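Local coordinates for Lmo0305 protein (Listeria monocytogenes, PDB 3PJ0) that belongs to the beta-eliminating lyase family of the PLP-dependent aminotransferase fold and carries its pyridoxal phosphate covalently on a lysine, at residues L6-Y10 and I318-L322. Residues are numbered along the deposited sequence; the frame is centred on the assembly and turned at random.
Sequences LKTSY and ISGYL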
loop_
_atom_site.group_PDB
_atom_site.type_symbol
_atom_site.label_atom_id
_atom_site.label_comp_id
_atom_site.label_asym_id
_atom_site.label_seq_id
_atom_site.Cartn_x
_atom_site.Cartn_y
_atom_site.Cartn_z
ATOM N N LEU A 6 -31.220 11.974 -1.379
ATOM C CA LEU A 6 -30.376 12.528 -0.299
ATOM C C LEU A 6 -28.927 12.646 -0.744
ATOM O O LEU A 6 -28.279 13.662 -0.518
ATOM C CB LEU A 6 -30.451 11.658 0.963
ATOM C CG LEU A 6 -29.684 12.168 2.198
ATOM C CD1 LEU A 6 -30.229 13.504 2.687
ATOM C CD2 LEU A 6 -29.723 11.161 3.324
ATOM N N LYS A 7 -28.414 11.584 -1.368
ATOM C CA LYS A 7 -27.028 11.553 -1.873
ATOM C C LYS A 7 -26.782 12.727 -2.829
ATOM O O LYS A 7 -25.794 13.447 -2.707
ATOM C CB LYS A 7 -26.786 10.230 -2.626
ATOM C CG LYS A 7 -25.422 10.104 -3.300
ATOM C CD LYS A 7 -25.472 9.240 -4.596
ATOM C CE LYS A 7 -26.161 10.015 -5.760
ATOM N NZ LYS A 7 -26.256 9.304 -7.069
ATOM N N THR A 8 -27.693 12.903 -3.779
ATOM C CA THR A 8 -27.592 13.957 -4.787
ATOM C C THR A 8 -27.674 15.335 -4.159
ATOM O O THR A 8 -26.887 16.218 -4.493
ATOM C CB THR A 8 -28.691 13.791 -5.878
ATOM O OG1 THR A 8 -28.421 12.589 -6.619
ATOM C CG2 THR A 8 -28.730 14.981 -6.831
ATOM N N SER A 9 -28.617 15.508 -3.234
ATOM C CA SER A 9 -28.768 16.776 -2.522
ATOM C C SER A 9 -27.495 17.153 -1.758
ATOM O O SER A 9 -27.054 18.314 -1.759
ATOM C CB SER A 9 -29.927 16.649 -1.538
ATOM O OG SER A 9 -30.076 17.816 -0.763
ATOM N N TYR A 10 -26.926 16.165 -1.086
ATOM C CA TYR A 10 -25.708 16.359 -0.278
ATOM C C TYR A 10 -24.524 16.696 -1.159
ATOM O O TYR A 10 -23.759 17.641 -0.870
ATOM C CB TYR A 10 -25.403 15.094 0.495
ATOM C CG TYR A 10 -24.209 15.169 1.433
ATOM C CD1 TYR A 10 -24.336 15.745 2.689
ATOM C CD2 TYR A 10 -22.977 14.638 1.083
ATOM C CE1 TYR A 10 -23.271 15.809 3.571
ATOM C CE2 TYR A 10 -21.887 14.687 1.978
ATOM C CZ TYR A 10 -22.055 15.275 3.215
ATOM O OH TYR A 10 -21.040 15.333 4.134
ATOM N N ILE A 318 -25.704 18.151 5.390
ATOM C CA ILE A 318 -25.843 17.554 6.719
ATOM C C ILE A 318 -25.322 16.122 6.679
ATOM O O ILE A 318 -24.386 15.761 7.402
ATOM C CB ILE A 318 -27.312 17.531 7.164
ATOM C CG1 ILE A 318 -27.854 18.955 7.244
ATOM C CG2 ILE A 318 -27.436 16.817 8.514
ATOM C CD1 ILE A 318 -27.140 19.803 8.215
ATOM N N SER A 319 -25.912 15.311 5.806
ATOM C CA SER A 319 -25.466 13.921 5.647
ATOM C C SER A 319 -25.869 13.396 4.276
ATOM O O SER A 319 -26.960 13.704 3.782
ATOM C CB SER A 319 -26.047 12.987 6.708
ATOM O OG SER A 319 -25.433 11.699 6.596
ATOM N N GLY A 320 -24.993 12.591 3.684
ATOM C CA GLY A 320 -25.288 11.953 2.384
ATOM C C GLY A 320 -25.973 10.596 2.519
ATOM O O GLY A 320 -26.379 9.972 1.520
ATOM N N TYR A 321 -26.151 10.149 3.756
ATOM C CA TYR A 321 -26.776 8.871 4.008
ATOM C C TYR A 321 -27.438 8.896 5.372
ATOM O O TYR A 321 -27.140 9.746 6.232
ATOM C CB TYR A 321 -25.718 7.774 4.045
ATOM C CG TYR A 321 -24.865 7.893 5.293
ATOM C CD1 TYR A 321 -23.742 8.700 5.304
ATOM C CD2 TYR A 321 -25.226 7.245 6.481
ATOM C CE1 TYR A 321 -22.988 8.860 6.460
ATOM C CE2 TYR A 321 -24.458 7.375 7.642
ATOM C CZ TYR A 321 -23.352 8.184 7.624
ATOM O OH TYR A 321 -22.600 8.347 8.760
ATOM N N LEU A 322 -28.351 7.959 5.556
ATOM C CA LEU A 322 -28.965 7.747 6.845
ATOM C C LEU A 322 -28.933 6.250 7.112
ATOM O O LEU A 322 -29.241 5.444 6.245
ATOM C CB LEU A 322 -30.367 8.310 6.900
ATOM C CG LEU A 322 -30.494 9.830 6.910
ATOM C CD1 LEU A 322 -31.922 10.232 6.703
ATOM C CD2 LEU A 322 -29.914 10.421 8.214
HETATM O O HOH W 1 -21.496 16.981 6.295
#
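Tyr10 lays one face of its ring on the backbone of Gly320, and this is where the contact is tightest. Gly320 N sits over that face, 3.3 Å above the ring plane and offset toward the rim, while Gly320 CA makes a CH-pi contact, 3.9 Å from the centroid of the Tyr10 ring. Closer still, Tyr10 CD1 comes within 3.2 Å of Ser319 C, which approaches the ring obliquely. With CG anti to the backbone N (chi1 -177°), the tyrosine reaches off helix 2-11 toward the loop, and the lack of a side chain on Gly320 lets the ring lie close against the main chain.

One turn earlier in the helix, Leu6 packs beside the tyrosine. Leu6 CD1 rests on the carbonyl oxygen of Ser319, and Leu6 CD2 spreads over Tyr321 N and meets Leu322 CG at 3.9 Å, an apolar touch that carries the contact to the far end of the loop. Inside the loop, Ser319 OG donates to Tyr321 O over 2.6 Å, meeting a lone pair in the carbonyl plane, and this ties the chain across Gly320.

Away from this core the fit is looser. Lys7 CA brushes Gly320 O at 3.8 Å, then the lysine chain bends away and its amine hydrogen-bonds to Asn4 OD1. At the phenol end, a water in the plane of the Tyr10 ring lies 2.8 Å from Tyr10 OH and donates a weak hydrogen bond to Ile318 O. Tyr321 is exposed, with its hydroxyl bonded to Glu333 N.

Leu6 also packs on Leu307, Thr308 and Gln311 of helix 300-314. The N-terminal helix 2-11 thus lies on the connection from strand 316-317, paired in parallel with strand 15-16, to strand 323-326, an outermost strand of the four-stranded antiparallel sheet.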